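Local structure of hypothetical protein ORF-c20_032 (Sulfolobus solfataricus, 2NRQ) at residues V12-E16 and G50-I54; K22-I27 and Y105-E109; K75-E80 and R111-K115; S95-F101 and I121-F127. The protein is of unknown function; it belongs to an archaeal family whose fold resembles RNA-binding proteins, although RNA binding itself is considered unlikely. All coordinates share one frame; numbering follows the deposited sequence.

Contact 1 of 4, residues V12-E16 and G50-I54; sequences VFIHE and GNKII
Ile14 and Ile54 face each other as an antiparallel hydrogen-bonded pair, where the end of strand 7-14 meets the start of strand 52-60. Their backbones are joined twice: Ile14 N gives its hydrogen to Ile54 O at 2.7 Å, and Ile54 N returns a bond of 2.8 Å to Ile14 O. Past this pair the chains splay, and side chain and water take over from direct backbone pairing. The extended chain of Glu16 carries OE1 to Lys52 N, 3.1 Å away in a nearly straight bond (168°) that meets the carboxylate from above its plane. One water accepts from Glu16 N and donates to Lys52 O; a second donates to Glu16 OE1 and accepts from Lys52 NZ, linking the two charged ends indirectly.

Apolar contacts divide between the two sides of the sheet. Ile14 and Ile54 touch through their CB atoms on the side covered by helix 20-30, where Tyr20 reaches both. On the other side, Ile53 sends CG1 anti to its backbone N (chi1 -176°), which brings CD1 over one face of the His15 imidazole, 3.5 Å from the ring centroid, as a CH-pi contact. The same methyl lies 3.8 Å from Phe13 CB. Shortened to alanine, Ile53 is likely to leave that face of His15 without its methyl partner and the imidazole freer to turn.

The chemistry thus shifts along the pair, from a hydrogen-bonded backbone pair to a carboxylate and water standing in for backbone partners, which implies a strand end held by polar, solvent-accessible links.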
loop_
_atom_site.group_PDB
_atom_site.type_symbol
_atom_site.label_atom_id
_atom_site.label_comp_id
_atom_site.label_asym_id
_atom_site.label_seq_id
_atom_site.Cartn_x
_atom_site.Cartn_y
_atom_site.Cartn_z
ATOM N N VAL A 12 0.848 5.676 -5.773
ATOM C CA VAL A 12 0.261 6.894 -5.236
ATOM C C VAL A 12 0.316 8.007 -6.262
ATOM O O VAL A 12 1.276 8.108 -7.014
ATOM C CB VAL A 12 1.002 7.414 -3.983
ATOM C CG1 VAL A 12 0.012 7.602 -2.849
ATOM C CG2 VAL A 12 2.128 6.490 -3.596
ATOM N N PHE A 13 -0.726 8.832 -6.287
ATOM C CA PHE A 13 -0.788 9.976 -7.173
ATOM C C PHE A 13 -0.527 11.155 -6.254
ATOM O O PHE A 13 -1.249 11.352 -5.294
ATOM C CB PHE A 13 -2.180 10.134 -7.783
ATOM C CG PHE A 13 -2.615 8.979 -8.632
ATOM C CD1 PHE A 13 -1.872 8.596 -9.748
ATOM C CD2 PHE A 13 -3.780 8.267 -8.323
ATOM C CE1 PHE A 13 -2.277 7.518 -10.545
ATOM C CE2 PHE A 13 -4.199 7.181 -9.116
ATOM C CZ PHE A 13 -3.440 6.810 -10.229
ATOM N N ILE A 14 0.503 11.940 -6.531
ATOM C CA ILE A 14 0.788 13.093 -5.695
ATOM C C ILE A 14 0.476 14.365 -6.450
ATOM O O ILE A 14 0.852 14.513 -7.608
ATOM C CB ILE A 14 2.238 13.101 -5.244
ATOM C CG1 ILE A 14 2.515 11.816 -4.461
ATOM C CG2 ILE A 14 2.500 14.342 -4.390
ATOM C CD1 ILE A 14 3.973 11.551 -4.180
ATOM N N HIS A 15 -0.214 15.280 -5.774
ATOM C CA HIS A 15 -0.643 16.550 -6.352
ATOM C C HIS A 15 0.277 17.727 -6.057
ATOM O O HIS A 15 1.160 17.646 -5.202
ATOM C CB HIS A 15 -2.042 16.869 -5.850
ATOM C CG HIS A 15 -3.067 15.858 -6.248
ATOM N ND1 HIS A 15 -3.733 15.908 -7.453
ATOM C CD2 HIS A 15 -3.523 14.755 -5.613
ATOM C CE1 HIS A 15 -4.556 14.880 -7.542
ATOM N NE2 HIS A 15 -4.447 14.163 -6.439
ATOM N N GLU A 16 0.057 18.828 -6.768
ATOM C CA GLU A 16 0.869 20.026 -6.585
ATOM C C GLU A 16 0.873 20.510 -5.132
ATOM O O GLU A 16 1.927 20.801 -4.557
ATOM C CB GLU A 16 0.369 21.137 -7.511
ATOM C CG GLU A 16 0.817 20.972 -8.962
ATOM C CD GLU A 16 0.021 21.841 -9.913
ATOM O OE1 GLU A 16 0.356 21.871 -11.121
ATOM O OE2 GLU A 16 -0.948 22.487 -9.443
ATOM N N GLY A 50 -0.892 23.453 -17.237
ATOM C CA GLY A 50 0.025 23.352 -16.118
ATOM C C GLY A 50 -0.527 22.692 -14.874
ATOM O O GLY A 50 -0.242 23.134 -13.767
ATOM N N ASN A 51 -1.314 21.637 -15.046
ATOM C CA ASN A 51 -1.896 20.899 -13.917
ATOM C C ASN A 51 -1.155 19.556 -13.803
ATOM O O ASN A 51 -1.545 18.580 -14.436
ATOM C CB ASN A 51 -3.400 20.658 -14.156
ATOM C CG ASN A 51 -3.868 21.108 -15.553
ATOM O OD1 ASN A 51 -3.069 21.282 -16.479
ATOM N ND2 ASN A 51 -5.176 21.281 -15.703
ATOM N N LYS A 52 -0.095 19.506 -12.998
ATOM C CA LYS A 52 0.713 18.285 -12.862
ATOM C C LYS A 52 0.352 17.261 -11.782
ATOM O O LYS A 52 0.132 17.603 -10.622
ATOM C CB LYS A 52 2.197 18.657 -12.686
ATOM C CG LYS A 52 2.997 18.737 -13.986
ATOM C CD LYS A 52 3.531 20.144 -14.260
ATOM C CE LYS A 52 4.686 20.508 -13.328
ATOM N NZ LYS A 52 5.122 21.927 -13.497
ATOM N N ILE A 53 0.305 15.995 -12.170
ATOM C CA ILE A 53 0.029 14.932 -11.214
ATOM C C ILE A 53 1.303 14.102 -11.224
ATOM O O ILE A 53 1.974 14.035 -12.245
ATOM C CB ILE A 53 -1.187 14.052 -11.642
ATOM C CG1 ILE A 53 -1.502 13.019 -10.557
ATOM C CG2 ILE A 53 -0.889 13.323 -12.948
ATOM C CD1 ILE A 53 -2.015 13.606 -9.252
ATOM N N ILE A 54 1.667 13.508 -10.094
ATOM C CA ILE A 54 2.875 12.685 -10.044
ATOM C C ILE A 54 2.499 11.272 -9.678
ATOM O O ILE A 54 1.708 11.057 -8.765
ATOM C CB ILE A 54 3.882 13.184 -9.005
ATOM C CG1 ILE A 54 4.444 14.529 -9.430
ATOM C CG2 ILE A 54 5.036 12.204 -8.881
ATOM C CD1 ILE A 54 5.448 15.046 -8.456
HETATM O O HOH W 1 -1.817 18.232 -8.850
HETATM O O HOH W 2 2.916 22.868 -11.582
#

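Contact 2 of 4, residues K22-I27 and Y105-E109; sequences KIVNTI and YLIAE
Ile107 projects from helix 103-109 against Lys22, Ile23 and Thr26 of helix 20-30, and with these three neighbours it buries more surface here than any other residue of the contact. Its CG2 methyl lies 3.5 Å from Thr26 CB, the two side chains meeting at about a right angle. Ile107 holds CG1 between its backbone N and carbonyl carbon (chi1 44°), which turns CG2 to the facing helix. The threonine hydroxyl is occupied within its own helix: OG1 donates to Lys22 O at 2.7 Å, while Thr26 N reaches the same oxygen from the opposite face of its plane. The OG1 bond probably holds the Thr26 side chain in this rotation, with CG2 toward Leu106, whose CD2 lies 3.9 Å from it.

Packing is looser at Ile23 CG1, 4.2 Å from Ile107 CG2, and at Ile27 CG1, 4.3 Å from Leu106 CD2. On the solvent side the bent chain of exposed Lys22 gives methylene contact alone, CD standing 3.6 Å from Ile107 CB, and no hydrogen bond joins the two helix segments.

The segment axes cross at 82° and pass 9.5 Å apart. Beneath them, Ile27 and Leu106 both rest on Ile121 of strand 121-126, while Ile23 and Ile27 also pack on Ile14 and Val12 of strand 7-14, so the two helices, nearly perpendicular at these segments, cover the same face of the antiparallel sheet.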
loop_
_atom_site.group_PDB
_atom_site.type_symbol
_atom_site.label_atom_id
_atom_site.label_comp_id
_atom_site.label_asym_id
_atom_site.label_seq_id
_atom_site.Cartn_x
_atom_site.Cartn_y
_atom_site.Cartn_z
ATOM N N LYS A 22 8.049 14.742 1.408
ATOM C CA LYS A 22 7.547 14.286 2.689
ATOM C C LYS A 22 6.926 12.896 2.521
ATOM O O LYS A 22 7.188 11.995 3.314
ATOM C CB LYS A 22 6.508 15.294 3.197
ATOM C CG LYS A 22 6.169 15.201 4.672
ATOM C CD LYS A 22 5.476 13.897 4.999
ATOM C CE LYS A 22 5.355 13.745 6.494
ATOM N NZ LYS A 22 6.685 13.975 7.148
ATOM N N ILE A 23 6.109 12.725 1.484
ATOM C CA ILE A 23 5.461 11.438 1.218
ATOM C C ILE A 23 6.466 10.331 0.853
ATOM O O ILE A 23 6.405 9.215 1.381
ATOM C CB ILE A 23 4.432 11.569 0.074
ATOM C CG1 ILE A 23 3.393 12.626 0.429
ATOM C CG2 ILE A 23 3.737 10.237 -0.172
ATOM C CD1 ILE A 23 2.442 12.972 -0.721
ATOM N N VAL A 24 7.388 10.655 -0.051
ATOM C CA VAL A 24 8.410 9.710 -0.499
ATOM C C VAL A 24 9.202 9.192 0.680
ATOM O O VAL A 24 9.335 7.980 0.864
ATOM C CB VAL A 24 9.419 10.377 -1.488
ATOM C CG1 VAL A 24 10.527 9.386 -1.863
ATOM C CG2 VAL A 24 8.692 10.848 -2.737
ATOM N N ASN A 25 9.733 10.122 1.473
ATOM C CA ASN A 25 10.527 9.746 2.632
ATOM C C ASN A 25 9.706 8.902 3.571
ATOM O O ASN A 25 10.170 7.852 4.035
ATOM C CB ASN A 25 11.036 10.969 3.375
ATOM C CG ASN A 25 11.895 11.859 2.508
ATOM O OD1 ASN A 25 12.626 11.376 1.636
ATOM N ND2 ASN A 25 11.826 13.170 2.749
ATOM N N THR A 26 8.481 9.349 3.840
ATOM C CA THR A 26 7.609 8.600 4.728
ATOM C C THR A 26 7.468 7.173 4.220
ATOM O O THR A 26 7.710 6.218 4.963
ATOM C CB THR A 26 6.201 9.233 4.838
ATOM O OG1 THR A 26 6.299 10.522 5.448
ATOM C CG2 THR A 26 5.288 8.360 5.695
ATOM N N ILE A 27 7.090 7.021 2.954
ATOM C CA ILE A 27 6.913 5.681 2.399
ATOM C C ILE A 27 8.194 4.847 2.357
ATOM O O ILE A 27 8.201 3.688 2.770
ATOM C CB ILE A 27 6.290 5.742 0.992
ATOM C CG1 ILE A 27 4.890 6.365 1.080
ATOM C CG2 ILE A 27 6.234 4.354 0.390
ATOM C CD1 ILE A 27 4.107 6.345 -0.206
ATOM N N TYR A 105 -2.902 9.946 7.343
ATOM C CA TYR A 105 -2.525 9.133 8.486
ATOM C C TYR A 105 -1.110 8.569 8.481
ATOM O O TYR A 105 -0.478 8.464 9.537
ATOM C CB TYR A 105 -3.507 7.980 8.643
ATOM C CG TYR A 105 -4.754 8.361 9.393
ATOM C CD1 TYR A 105 -4.706 8.640 10.755
ATOM C CD2 TYR A 105 -5.979 8.452 8.745
ATOM C CE1 TYR A 105 -5.842 8.995 11.450
ATOM C CE2 TYR A 105 -7.120 8.809 9.428
ATOM C CZ TYR A 105 -7.049 9.079 10.783
ATOM O OH TYR A 105 -8.193 9.420 11.470
ATOM N N LEU A 106 -0.604 8.199 7.308
ATOM C CA LEU A 106 0.735 7.625 7.240
ATOM C C LEU A 106 1.835 8.672 7.388
ATOM O O LEU A 106 2.798 8.467 8.119
ATOM C CB LEU A 106 0.934 6.862 5.930
ATOM C CG LEU A 106 2.085 5.856 6.011
ATOM C CD1 LEU A 106 1.558 4.556 6.600
ATOM C CD2 LEU A 106 2.681 5.600 4.641
ATOM N N ILE A 107 1.691 9.797 6.699
ATOM C CA ILE A 107 2.700 10.844 6.771
ATOM C C ILE A 107 2.620 11.673 8.052
ATOM O O ILE A 107 3.612 12.265 8.486
ATOM C CB ILE A 107 2.610 11.787 5.547
ATOM C CG1 ILE A 107 1.151 12.127 5.260
ATOM C CG2 ILE A 107 3.251 11.130 4.339
ATOM C CD1 ILE A 107 0.938 12.939 4.009
ATOM N N ALA A 108 1.443 11.707 8.663
ATOM C CA ALA A 108 1.264 12.477 9.880
ATOM C C ALA A 108 1.394 11.652 11.157
ATOM O O ALA A 108 1.770 12.192 12.198
ATOM C CB ALA A 108 -0.072 13.182 9.848
ATOM N N GLU A 109 1.104 10.352 11.090
ATOM C CA GLU A 109 1.194 9.499 12.277
ATOM C C GLU A 109 1.755 8.106 12.038
ATOM O O GLU A 109 1.581 7.228 12.874
ATOM C CB GLU A 109 -0.185 9.354 12.924
ATOM C CG GLU A 109 -0.771 10.657 13.430
ATOM C CD GLU A 109 -2.224 10.525 13.824
ATOM O OE1 GLU A 109 -2.527 9.738 14.752
ATOM O OE2 GLU A 109 -3.062 11.213 13.199
#

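Contact 3 of 4, residues K75-E80 and R111-K115; sequences KIETSE and RLVLK
The backbones approach most closely at Ile76 and Leu112, CA atoms 5.5 Å apart, where the turn leading into helix 78-85 passes the irregular chain that follows helix 103-109. Glu77, at the N-cap position of helix 78-85, forms a salt bridge with Arg111: NH1 donates to OE1 over 2.7 Å. The bond arrives on the syn side of the carboxylate, though 30° out of its plane, and the carboxylate and guanidinium planes are only 17° apart. Arg111 gets there by bending at chi3 (64°), which folds the guanidinium back toward the helix start.

Beside this polar pair runs an apolar one. Leu112 puts CD1 against Ile76 CB at 4.2 Å and Lys75 CB at 4.1 Å, and from its other flank packs on Leu106 and Phe101. The Glu80 chain, kinked at chi2, passes over the Leu112 backbone, with CG 3.6 Å from Leu112 O, and lays its carboxylate beside Val113, OE1 being 3.5 Å from CG1. A methionine in place of Arg111 would probably leave the Glu77 carboxylate without its charged mate across the contact and the helix start less firmly tied to the 111-115 chain.

The contact thus joins the N-terminal end of helix 78-85, through its N-cap residue, to the connection between helix 103-109 and strand 121-126. A single charged link sits next to leucine and isoleucine packing. The second acid, Glu80, lies near Arg111 without touching its charged atoms, so the arginine charge probably eases the cost of placing both carboxylates together.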
loop_
_atom_site.group_PDB
_atom_site.type_symbol
_atom_site.label_atom_id
_atom_site.label_comp_id
_atom_site.label_asym_id
_atom_site.label_seq_id
_atom_site.Cartn_x
_atom_site.Cartn_y
_atom_site.Cartn_z
ATOM N N LYS A 75 2.450 -4.086 10.816
ATOM C CA LYS A 75 2.389 -2.663 11.109
ATOM C C LYS A 75 0.966 -2.179 11.292
ATOM O O LYS A 75 0.711 -1.268 12.076
ATOM C CB LYS A 75 3.036 -1.872 9.983
ATOM C CG LYS A 75 4.534 -2.059 9.856
ATOM C CD LYS A 75 5.292 -0.875 10.419
ATOM C CE LYS A 75 6.713 -0.861 9.897
ATOM N NZ LYS A 75 7.428 0.383 10.280
ATOM N N ILE A 76 0.035 -2.781 10.566
ATOM C CA ILE A 76 -1.356 -2.365 10.670
ATOM C C ILE A 76 -1.955 -2.718 12.038
ATOM O O ILE A 76 -1.643 -3.763 12.614
ATOM C CB ILE A 76 -2.201 -3.018 9.559
ATOM C CG1 ILE A 76 -3.559 -2.330 9.471
ATOM C CG2 ILE A 76 -2.375 -4.503 9.838
ATOM C CD1 ILE A 76 -4.425 -2.851 8.350
ATOM N N GLU A 77 -2.804 -1.836 12.563
ATOM C CA GLU A 77 -3.457 -2.090 13.844
ATOM C C GLU A 77 -4.534 -3.164 13.629
ATOM O O GLU A 77 -5.110 -3.263 12.538
ATOM C CB GLU A 77 -4.057 -0.796 14.391
ATOM C CG GLU A 77 -4.748 0.066 13.352
ATOM C CD GLU A 77 -5.084 1.457 13.875
ATOM O OE1 GLU A 77 -4.155 2.165 14.328
ATOM O OE2 GLU A 77 -6.274 1.846 13.829
ATOM N N THR A 78 -4.790 -3.974 14.655
ATOM C CA THR A 78 -5.762 -5.068 14.570
ATOM C C THR A 78 -7.142 -4.625 14.094
ATOM O O THR A 78 -7.830 -5.340 13.359
ATOM C CB THR A 78 -5.923 -5.768 15.929
ATOM O OG1 THR A 78 -4.804 -5.456 16.770
ATOM C CG2 THR A 78 -5.993 -7.274 15.731
ATOM N N SER A 79 -7.544 -3.440 14.534
ATOM C CA SER A 79 -8.824 -2.861 14.164
ATOM C C SER A 79 -8.961 -2.862 12.636
ATOM O O SER A 79 -9.828 -3.541 12.078
ATOM C CB SER A 79 -8.890 -1.437 14.713
ATOM O OG SER A 79 -10.160 -0.867 14.510
ATOM N N GLU A 80 -8.078 -2.122 11.969
ATOM C CA GLU A 80 -8.067 -2.022 10.509
ATOM C C GLU A 80 -7.913 -3.378 9.815
ATOM O O GLU A 80 -8.478 -3.596 8.738
ATOM C CB GLU A 80 -6.937 -1.086 10.060
ATOM C CG GLU A 80 -6.940 0.287 10.737
ATOM C CD GLU A 80 -8.128 1.158 10.351
ATOM O OE1 GLU A 80 -8.301 2.230 10.968
ATOM O OE2 GLU A 80 -8.886 0.787 9.438
ATOM N N ARG A 111 0.713 5.706 10.480
ATOM C CA ARG A 111 -0.330 4.733 10.766
ATOM C C ARG A 111 -1.143 4.326 9.545
ATOM O O ARG A 111 -1.650 5.169 8.803
ATOM C CB ARG A 111 -1.255 5.285 11.849
ATOM C CG ARG A 111 -2.033 4.221 12.595
ATOM C CD ARG A 111 -2.330 4.687 14.006
ATOM N NE ARG A 111 -3.202 5.853 14.018
ATOM C CZ ARG A 111 -4.519 5.792 13.862
ATOM N NH1 ARG A 111 -5.119 4.618 13.685
ATOM N NH2 ARG A 111 -5.238 6.909 13.877
ATOM N N LEU A 112 -1.257 3.018 9.346
ATOM C CA LEU A 112 -1.997 2.469 8.226
ATOM C C LEU A 112 -3.481 2.421 8.528
ATOM O O LEU A 112 -3.935 1.592 9.301
ATOM C CB LEU A 112 -1.505 1.060 7.917
ATOM C CG LEU A 112 -0.145 0.935 7.250
ATOM C CD1 LEU A 112 0.294 -0.532 7.236
ATOM C CD2 LEU A 112 -0.238 1.502 5.837
ATOM N N VAL A 113 -4.237 3.312 7.910
ATOM C CA VAL A 113 -5.676 3.361 8.115
ATOM C C VAL A 113 -6.369 3.265 6.766
ATOM O O VAL A 113 -6.218 4.143 5.921
ATOM C CB VAL A 113 -6.087 4.678 8.807
ATOM C CG1 VAL A 113 -7.589 4.828 8.793
ATOM C CG2 VAL A 113 -5.565 4.698 10.224
ATOM N N LEU A 114 -7.115 2.187 6.558
ATOM C CA LEU A 114 -7.823 2.007 5.301
ATOM C C LEU A 114 -8.627 3.256 4.955
ATOM O O LEU A 114 -9.131 3.952 5.836
ATOM C CB LEU A 114 -8.746 0.797 5.397
ATOM C CG LEU A 114 -8.285 -0.500 4.721
ATOM C CD1 LEU A 114 -6.833 -0.779 5.022
ATOM C CD2 LEU A 114 -9.172 -1.657 5.205
ATOM N N LYS A 115 -8.730 3.549 3.666
ATOM C CA LYS A 115 -9.477 4.711 3.192
ATOM C C LYS A 115 -10.155 4.296 1.900
ATOM O O LYS A 115 -9.832 3.255 1.331
ATOM C CB LYS A 115 -8.525 5.888 2.941
ATOM C CG LYS A 115 -9.188 7.187 2.493
ATOM C CD LYS A 115 -8.136 8.283 2.302
ATOM C CE LYS A 115 -8.751 9.666 2.058
ATOM N NZ LYS A 115 -9.468 9.770 0.757
#

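Contact 4 of 4, residues S95-F101 and I121-F127; sequences SKLYLRF and IKCIISF
Tyr98 and Ile124 form a non-hydrogen-bonded pair between strands 96-101 and 121-126, and the isoleucine can be followed outward over the tyrosine. Its CB lies 4.2 Å from Leu97 O on the facing strand. There the chain forks: CG2, anti to the backbone N, sits over the centre of the Tyr98 ring in a CH-pi contact, 4.1 Å from the centroid, and also approaches Lys96 CB. The other branch takes CG1 to 3.5 Å from Tyr98 CD1, and its tip, CD1, ends 3.4 Å from Tyr98 CE1.

Next along this face, Arg100 and Lys122 lie side by side, Lys122 CE over the guanidinium; both charges are met by Asp118, which bridges them. The buried face carries Leu97, Leu99, Phe101, Ile121, Cys123 and Ile125. Here Cys123 SG stands at the edge of the Phe101 ring, 3.8 Å from CD2, a sulfur-aromatic contact, and Leu99 CD1 touches Ile125 CD1. Farther along, Phe127 brings its CE2 to within 4.0 Å of Leu97 CB.

Backbone bonds run the length of the pair. Leu99 N to Cys123 O and Cys123 N to Leu99 O are both 2.8 Å, with N-H...O angles of 167°, and Phe127 N closes the far end on Ser95 O.

With segment axes 164° apart and side chains alternating between an apolar and a mixed face, this is a regular antiparallel ladder near the centre of the chain, characteristic of a sheet covered by helices on its apolar side, as in alpha/beta sandwich folds.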
loop_
_atom_site.group_PDB
_atom_site.type_symbol
_atom_site.label_atom_id
_atom_site.label_comp_id
_atom_site.label_asym_id
_atom_site.label_seq_id
_atom_site.Cartn_x
_atom_site.Cartn_y
_atom_site.Cartn_z
ATOM N N SER A 95 -7.005 -12.310 -8.518
ATOM C CA SER A 95 -6.227 -12.887 -7.430
ATOM C C SER A 95 -5.417 -11.834 -6.675
ATOM O O SER A 95 -4.573 -12.164 -5.832
ATOM C CB SER A 95 -5.291 -13.970 -7.970
ATOM O OG SER A 95 -4.806 -14.781 -6.910
ATOM N N LYS A 96 -5.674 -10.565 -6.975
ATOM C CA LYS A 96 -4.959 -9.492 -6.307
ATOM C C LYS A 96 -5.849 -8.739 -5.329
ATOM O O LYS A 96 -7.016 -8.477 -5.600
ATOM C CB LYS A 96 -4.339 -8.541 -7.336
ATOM C CG LYS A 96 -5.264 -8.111 -8.438
ATOM C CD LYS A 96 -4.538 -7.235 -9.454
ATOM C CE LYS A 96 -3.478 -8.012 -10.238
ATOM N NZ LYS A 96 -3.022 -7.266 -11.463
ATOM N N LEU A 97 -5.278 -8.427 -4.173
ATOM C CA LEU A 97 -5.955 -7.720 -3.097
ATOM C C LEU A 97 -5.535 -6.259 -3.140
ATOM O O LEU A 97 -4.341 -5.963 -3.151
ATOM C CB LEU A 97 -5.548 -8.324 -1.750
ATOM C CG LEU A 97 -6.083 -7.651 -0.481
ATOM C CD1 LEU A 97 -7.574 -7.925 -0.344
ATOM C CD2 LEU A 97 -5.329 -8.176 0.749
ATOM N N TYR A 98 -6.509 -5.353 -3.157
ATOM C CA TYR A 98 -6.216 -3.930 -3.195
ATOM C C TYR A 98 -6.432 -3.300 -1.829
ATOM O O TYR A 98 -7.554 -3.233 -1.342
ATOM C CB TYR A 98 -7.110 -3.224 -4.214
ATOM C CG TYR A 98 -6.856 -3.627 -5.646
ATOM C CD1 TYR A 98 -6.280 -2.734 -6.551
ATOM C CD2 TYR A 98 -7.183 -4.906 -6.101
ATOM C CE1 TYR A 98 -6.032 -3.104 -7.875
ATOM C CE2 TYR A 98 -6.942 -5.286 -7.420
ATOM C CZ TYR A 98 -6.366 -4.378 -8.301
ATOM O OH TYR A 98 -6.137 -4.747 -9.608
ATOM N N LEU A 99 -5.361 -2.833 -1.209
ATOM C CA LEU A 99 -5.485 -2.190 0.085
ATOM C C LEU A 99 -5.175 -0.711 -0.079
ATOM O O LEU A 99 -4.027 -0.345 -0.319
ATOM C CB LEU A 99 -4.502 -2.805 1.075
ATOM C CG LEU A 99 -4.425 -4.328 1.144
ATOM C CD1 LEU A 99 -3.416 -4.725 2.209
ATOM C CD2 LEU A 99 -5.791 -4.901 1.455
ATOM N N ARG A 100 -6.188 0.142 0.034
ATOM C CA ARG A 100 -5.966 1.576 -0.105
ATOM C C ARG A 100 -5.805 2.259 1.246
ATOM O O ARG A 100 -6.749 2.350 2.016
ATOM C CB ARG A 100 -7.097 2.237 -0.896
ATOM C CG ARG A 100 -8.415 1.542 -0.854
ATOM C CD ARG A 100 -8.634 0.710 -2.105
ATOM N NE ARG A 100 -8.676 1.549 -3.292
ATOM C CZ ARG A 100 -9.000 1.122 -4.508
ATOM N NH1 ARG A 100 -9.321 -0.146 -4.711
ATOM N NH2 ARG A 100 -9.001 1.970 -5.527
ATOM N N PHE A 101 -4.601 2.747 1.523
ATOM C CA PHE A 101 -4.318 3.404 2.795
ATOM C C PHE A 101 -4.417 4.919 2.741
ATOM O O PHE A 101 -4.268 5.532 1.682
ATOM C CB PHE A 101 -2.940 2.981 3.293
ATOM C CG PHE A 101 -2.860 1.525 3.649
ATOM C CD1 PHE A 101 -3.436 1.053 4.828
ATOM C CD2 PHE A 101 -2.261 0.616 2.784
ATOM C CE1 PHE A 101 -3.417 -0.303 5.138
ATOM C CE2 PHE A 101 -2.237 -0.747 3.082
ATOM C CZ PHE A 101 -2.817 -1.208 4.264
ATOM N N ILE A 121 -2.628 5.802 -0.671
ATOM C CA ILE A 121 -1.381 5.088 -0.932
ATOM C C ILE A 121 -1.895 3.680 -1.185
ATOM O O ILE A 121 -2.281 2.979 -0.256
ATOM C CB ILE A 121 -0.451 5.048 0.290
ATOM C CG1 ILE A 121 0.088 6.450 0.584
ATOM C CG2 ILE A 121 0.693 4.075 0.027
ATOM C CD1 ILE A 121 0.881 6.540 1.872
ATOM N N LYS A 122 -1.908 3.271 -2.443
ATOM C CA LYS A 122 -2.446 1.971 -2.805
ATOM C C LYS A 122 -1.448 0.812 -2.788
ATOM O O LYS A 122 -0.387 0.874 -3.413
ATOM C CB LYS A 122 -3.094 2.086 -4.183
ATOM C CG LYS A 122 -4.078 0.996 -4.501
ATOM C CD LYS A 122 -4.670 1.203 -5.873
ATOM C CE LYS A 122 -5.479 2.481 -5.933
ATOM N NZ LYS A 122 -5.883 2.815 -7.328
ATOM N N CYS A 123 -1.795 -0.249 -2.067
ATOM C CA CYS A 123 -0.941 -1.423 -1.996
ATOM C C CYS A 123 -1.675 -2.607 -2.592
ATOM O O CYS A 123 -2.646 -3.088 -2.031
ATOM C CB CYS A 123 -0.576 -1.715 -0.554
ATOM S SG CYS A 123 0.339 -0.389 0.230
ATOM N N ILE A 124 -1.199 -3.078 -3.736
ATOM C CA ILE A 124 -1.820 -4.195 -4.434
ATOM C C ILE A 124 -0.990 -5.458 -4.336
ATOM O O ILE A 124 0.122 -5.502 -4.845
ATOM C CB ILE A 124 -2.013 -3.865 -5.927
ATOM C CG1 ILE A 124 -2.864 -2.597 -6.064
ATOM C CG2 ILE A 124 -2.659 -5.048 -6.658
ATOM C CD1 ILE A 124 -2.875 -2.015 -7.444
ATOM N N ILE A 125 -1.549 -6.482 -3.693
ATOM C CA ILE A 125 -0.879 -7.765 -3.540
ATOM C C ILE A 125 -1.481 -8.805 -4.486
ATOM O O ILE A 125 -2.694 -8.866 -4.667
ATOM C CB ILE A 125 -0.995 -8.296 -2.097
ATOM C CG1 ILE A 125 -0.235 -7.386 -1.132
ATOM C CG2 ILE A 125 -0.433 -9.699 -2.012
ATOM C CD1 ILE A 125 -0.906 -6.078 -0.889
ATOM N N SER A 126 -0.625 -9.620 -5.093
ATOM C CA SER A 126 -1.090 -10.648 -6.008
ATOM C C SER A 126 -0.815 -12.023 -5.412
ATOM O O SER A 126 0.313 -12.343 -5.044
ATOM C CB SER A 126 -0.381 -10.510 -7.346
ATOM O OG SER A 126 -0.257 -9.142 -7.682
ATOM N N PHE A 127 -1.863 -12.828 -5.303
ATOM C CA PHE A 127 -1.748 -14.169 -4.754
ATOM C C PHE A 127 -1.964 -15.151 -5.887
ATOM O O PHE A 127 -2.494 -14.793 -6.936
ATOM C CB PHE A 127 -2.826 -14.396 -3.688
ATOM C CG PHE A 127 -2.666 -13.538 -2.465
ATOM C CD1 PHE A 127 -1.796 -13.908 -1.447
ATOM C CD2 PHE A 127 -3.376 -12.351 -2.336
ATOM C CE1 PHE A 127 -1.634 -13.107 -0.315
ATOM C CE2 PHE A 127 -3.219 -11.540 -1.206
ATOM C CZ PHE A 127 -2.347 -11.921 -0.194
#

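Contacts 1 and 4 belong to the same antiparallel sheet, since strands 7-14 and 121-126 are neighbours in it, yet they differ with position. Contact 4 lies near the chain's centre, about 21 Å from contact 1 between centres, and is a complete ladder; contact 1 is a surface strand end that relies on water and a carboxylate. Contact 2 is a largely buried helix crossing made by van der Waals contact, with no hydrogen bond across it, and is joined to both strand pairs through Val12, Ile14 and Ile121. Contact 3, partly buried, adds a salt bridge; it adjoins contact 4, where Leu114 packs on Phe101, and contact 2, through a probable backbone bond between Tyr105 O and Arg111 N.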